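Local coordinates for protein iota-carrageenase (Alteromonas sp., PDB 1H80) that hydrolyses the beta-1,4 linkages of iota-carrageenan, a sulfated galactan of red algal cell walls, from within the chain and with inversion of anomeric configuration, at residues 136-144 and 167-176. Numbering follows the deposited sequence.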
loop_
_atom_site.group_PDB
_atom_site.type_symbol
_atom_site.label_atom_id
_atom_site.label_comp_id
_atom_site.label_asym_id
_atom_site.label_seq_id
_atom_site.Cartn_x
_atom_site.Cartn_y
_atom_site.Cartn_z
ATOM N N LYS A 136 0.934 11.561 -0.323
ATOM C CA LYS A 136 0.347 11.324 -1.630
ATOM C C LYS A 136 1.448 11.828 -2.550
ATOM O O LYS A 136 1.813 13.005 -2.509
ATOM C CB LYS A 136 -0.932 12.120 -1.868
ATOM C CG LYS A 136 -1.505 11.837 -3.253
ATOM C CD LYS A 136 -2.863 12.471 -3.476
ATOM C CE LYS A 136 -3.377 12.133 -4.868
ATOM N NZ LYS A 136 -4.732 12.695 -5.129
ATOM N N LEU A 137 2.000 10.927 -3.354
ATOM C CA LEU A 137 3.081 11.277 -4.261
ATOM C C LEU A 137 2.569 11.446 -5.678
ATOM O O LEU A 137 1.676 10.720 -6.118
ATOM C CB LEU A 137 4.156 10.190 -4.240
ATOM C CG LEU A 137 4.629 9.736 -2.856
ATOM C CD1 LEU A 137 5.681 8.657 -3.022
ATOM C CD2 LEU A 137 5.186 10.921 -2.073
ATOM N N GLY A 138 3.144 12.417 -6.381
ATOM C CA GLY A 138 2.771 12.674 -7.758
ATOM C C GLY A 138 4.020 12.852 -8.601
ATOM O O GLY A 138 4.824 11.925 -8.748
ATOM N N ASP A 139 4.189 14.050 -9.150
ATOM C CA ASP A 139 5.338 14.356 -9.988
ATOM C C ASP A 139 6.559 14.684 -9.136
ATOM O O ASP A 139 6.920 15.852 -8.960
ATOM C CB ASP A 139 5.021 15.540 -10.902
ATOM C CG ASP A 139 6.040 15.706 -12.014
ATOM O OD1 ASP A 139 7.135 15.106 -11.932
ATOM O OD2 ASP A 139 5.746 16.450 -12.973
ATOM N N VAL A 140 7.185 13.641 -8.607
ATOM C CA VAL A 140 8.370 13.793 -7.779
ATOM C C VAL A 140 9.415 12.772 -8.208
ATOM O O VAL A 140 9.090 11.622 -8.494
ATOM C CB VAL A 140 8.024 13.616 -6.272
ATOM C CG1 VAL A 140 7.341 12.279 -6.033
ATOM C CG2 VAL A 140 9.285 13.722 -5.429
ATOM N N ARG A 141 10.667 13.216 -8.283
ATOM C CA ARG A 141 11.770 12.340 -8.668
ATOM C C ARG A 141 12.942 12.579 -7.746
ATOM O O ARG A 141 13.170 13.707 -7.301
ATOM C CB ARG A 141 12.208 12.604 -10.103
ATOM C CG ARG A 141 11.095 12.447 -11.101
ATOM C CD ARG A 141 11.604 12.594 -12.515
ATOM N NE ARG A 141 10.483 12.633 -13.442
ATOM C CZ ARG A 141 10.601 12.762 -14.756
ATOM N NH1 ARG A 141 11.802 12.862 -15.315
ATOM N NH2 ARG A 141 9.513 12.802 -15.509
ATOM N N ASN A 142 13.685 11.505 -7.495
ATOM C CA ASN A 142 14.847 11.490 -6.620
ATOM C C ASN A 142 14.405 11.847 -5.215
ATOM O O ASN A 142 14.638 12.953 -4.719
ATOM C CB ASN A 142 15.930 12.455 -7.096
ATOM C CG ASN A 142 17.240 12.209 -6.392
ATOM O OD1 ASN A 142 17.623 11.058 -6.184
ATOM N ND2 ASN A 142 17.931 13.273 -6.015
ATOM N N TYR A 143 13.755 10.888 -4.575
ATOM C CA TYR A 143 13.244 11.120 -3.242
ATOM C C TYR A 143 13.449 9.954 -2.305
ATOM O O TYR A 143 13.697 8.826 -2.725
ATOM C CB TYR A 143 11.752 11.457 -3.307
ATOM C CG TYR A 143 10.864 10.333 -3.799
ATOM C CD1 TYR A 143 10.657 10.118 -5.164
ATOM C CD2 TYR A 143 10.188 9.521 -2.896
ATOM C CE1 TYR A 143 9.784 9.121 -5.613
ATOM C CE2 TYR A 143 9.318 8.527 -3.330
ATOM C CZ TYR A 143 9.116 8.335 -4.684
ATOM O OH TYR A 143 8.217 7.379 -5.090
ATOM N N LYS A 144 13.339 10.245 -1.018
ATOM C CA LYS A 144 13.497 9.232 0.002
ATOM C C LYS A 144 12.566 9.558 1.155
ATOM O O LYS A 144 12.583 10.670 1.679
ATOM C CB LYS A 144 14.949 9.196 0.484
ATOM C CG LYS A 144 15.249 8.092 1.481
ATOM C CD LYS A 144 16.704 8.180 1.941
ATOM C CE LYS A 144 17.066 7.038 2.872
ATOM N NZ LYS A 144 18.459 7.198 3.381
ATOM N N ARG A 167 -1.479 16.930 -15.520
ATOM C CA ARG A 167 -0.892 18.226 -15.830
ATOM C C ARG A 167 -0.568 18.301 -17.317
ATOM O O ARG A 167 -0.002 17.369 -17.893
ATOM C CB ARG A 167 0.379 18.476 -15.011
ATOM C CG ARG A 167 0.795 19.943 -15.006
ATOM C CD ARG A 167 2.123 20.186 -14.301
ATOM N NE ARG A 167 3.237 19.562 -15.007
ATOM C CZ ARG A 167 3.890 18.489 -14.572
ATOM N NH1 ARG A 167 3.542 17.918 -13.427
ATOM N NH2 ARG A 167 4.886 17.986 -15.288
ATOM N N ASN A 168 -0.955 19.412 -17.936
ATOM C CA ASN A 168 -0.714 19.640 -19.353
ATOM C C ASN A 168 -1.261 18.543 -20.265
ATOM O O ASN A 168 -0.641 18.190 -21.268
ATOM C CB ASN A 168 0.782 19.835 -19.594
ATOM C CG ASN A 168 1.313 21.107 -18.952
ATOM O OD1 ASN A 168 2.420 21.129 -18.416
ATOM N ND2 ASN A 168 0.526 22.176 -19.012
ATOM N N GLY A 169 -2.420 18.000 -19.903
ATOM C CA GLY A 169 -3.054 16.984 -20.724
ATOM C C GLY A 169 -2.612 15.540 -20.590
ATOM O O GLY A 169 -3.078 14.683 -21.342
ATOM N N ARG A 170 -1.720 15.253 -19.651
ATOM C CA ARG A 170 -1.264 13.880 -19.469
ATOM C C ARG A 170 -0.987 13.586 -18.001
ATOM O O ARG A 170 -1.063 14.480 -17.157
ATOM C CB ARG A 170 0.000 13.620 -20.283
ATOM C CG ARG A 170 1.158 14.535 -19.937
ATOM C CD ARG A 170 2.462 13.866 -20.288
ATOM N NE ARG A 170 2.582 12.612 -19.555
ATOM C CZ ARG A 170 2.789 11.425 -20.115
ATOM N NH1 ARG A 170 2.909 11.312 -21.429
ATOM N NH2 ARG A 170 2.851 10.341 -19.354
ATOM N N LEU A 171 -0.664 12.331 -17.708
ATOM C CA LEU A 171 -0.379 11.929 -16.337
ATOM C C LEU A 171 1.104 11.943 -16.013
ATOM O O LEU A 171 1.953 11.704 -16.870
ATOM C CB LEU A 171 -0.932 10.533 -16.060
ATOM C CG LEU A 171 -2.438 10.358 -16.255
ATOM C CD1 LEU A 171 -2.832 8.980 -15.754
ATOM C CD2 LEU A 171 -3.198 11.444 -15.508
ATOM N N HIS A 172 1.397 12.221 -14.752
ATOM C CA HIS A 172 2.760 12.271 -14.258
ATOM C C HIS A 172 2.795 11.481 -12.965
ATOM O O HIS A 172 1.800 11.407 -12.251
ATOM C CB HIS A 172 3.156 13.719 -13.986
ATOM C CG HIS A 172 3.002 14.610 -15.176
ATOM N ND1 HIS A 172 3.982 14.744 -16.136
ATOM C CD2 HIS A 172 1.963 15.372 -15.586
ATOM C CE1 HIS A 172 3.552 15.555 -17.088
ATOM N NE2 HIS A 172 2.330 15.949 -16.779
ATOM N N TRP A 173 3.937 10.879 -12.667
ATOM C CA TRP A 173 4.059 10.108 -11.442
ATOM C C TRP A 173 5.509 10.059 -11.017
ATOM O O TRP A 173 6.376 10.580 -11.713
ATOM C CB TRP A 173 3.478 8.705 -11.630
ATOM C CG TRP A 173 4.073 7.932 -12.750
ATOM C CD1 TRP A 173 5.195 7.164 -12.707
ATOM C CD2 TRP A 173 3.586 7.861 -14.092
ATOM N NE1 TRP A 173 5.440 6.615 -13.941
ATOM C CE2 TRP A 173 4.466 7.027 -14.812
ATOM C CE3 TRP A 173 2.489 8.423 -14.759
ATOM C CZ2 TRP A 173 4.286 6.740 -16.169
ATOM C CZ3 TRP A 173 2.311 8.138 -16.109
ATOM C CH2 TRP A 173 3.204 7.306 -16.795
ATOM N N SER A 174 5.774 9.431 -9.881
ATOM C CA SER A 174 7.132 9.414 -9.360
ATOM C C SER A 174 8.115 8.434 -9.972
ATOM O O SER A 174 7.745 7.391 -10.521
ATOM C CB SER A 174 7.103 9.235 -7.838
ATOM O OG SER A 174 6.675 7.939 -7.468
ATOM N N ARG A 175 9.386 8.802 -9.871
ATOM C CA ARG A 175 10.475 7.990 -10.382
ATOM C C ARG A 175 11.680 8.202 -9.488
ATOM O O ARG A 175 11.859 9.280 -8.919
ATOM C CB ARG A 175 10.886 8.428 -11.786
ATOM C CG ARG A 175 9.771 8.791 -12.721
ATOM C CD ARG A 175 10.380 9.380 -13.987
ATOM N NE ARG A 175 11.120 8.390 -14.763
ATOM C CZ ARG A 175 10.559 7.431 -15.497
ATOM N NH1 ARG A 175 9.240 7.320 -15.566
ATOM N NH2 ARG A 175 11.321 6.576 -16.165
ATOM N N ASN A 176 12.499 7.166 -9.374
ATOM C CA ASN A 176 13.736 7.229 -8.610
ATOM C C ASN A 176 13.528 7.624 -7.162
ATOM O O ASN A 176 13.712 8.777 -6.774
ATOM C CB ASN A 176 14.699 8.206 -9.291
ATOM C CG ASN A 176 14.819 7.955 -10.781
ATOM O OD1 ASN A 176 14.785 6.811 -11.232
ATOM N ND2 ASN A 176 14.968 9.024 -11.553
HETATM O O HOH W 1 7.831 12.625 -12.735
HETATM O O HOH W 2 6.600 14.159 -15.476
#
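Asp-139 and Arg-167 meet carboxylate to guanidinium, the two planes only 18° apart, in an end-on salt bridge that converges on a single oxygen. OD2 of Asp-139 takes NH1 of Arg-167 at 2.7 Å on its anti lone pair and NH2 of Arg-167 at 2.9 Å, both bonds bent, with OD2 tilted a little from the guanidinium plane. The arginine reaches it by folding at chi3 (66°), which lays NH2 over one face of the His-172 ring, toward its rim; that ring is in turn fixed by NE2 bonding to the carbonyl O of Arg-167. The other oxygen, OD1, pairs with Arg-109, so the buried carboxylate is shared between two arginines. A lysine in place of Arg-167 would probably be unable to meet OD2 with two nitrogens, leaving that oxygen less firmly held, and would lose the flat group lying over His-172. Water 1 links OD1 of Asp-139, NE of Arg-141 and the carbonyl O of Trp-173. Beyond it the strands run parallel as successive coils of the right-handed beta-helix, with Arg-141 over Arg-175: N of Arg-175 bonds to O of Val-140 at 3.2 Å, and N of Asn-142 to O of Arg-175. At the corner that follows, N of Tyr-143 reaches O of Asn-176 at 3.0 Å. The two arginine side chains lie alongside each other, pointing the same way. CD of Arg-175 sits over one face of the Arg-141 guanidinium, toward its rim, 3.3 Å from NE of Arg-141, and the Arg-175 chain then bends aside to a salt bridge with Asp-200, a carboxylate that probably offsets the closeness of two positive groups, NE of Arg-141 and NE of Arg-175 being 4.5 Å apart. On the buried side OH of Tyr-143 and OG of Ser-174 share a hydrogen bond of 2.9 Å, while CE1 of Tyr-143 rests against CB of Ser-174, which also packs against CG1 of Val-140.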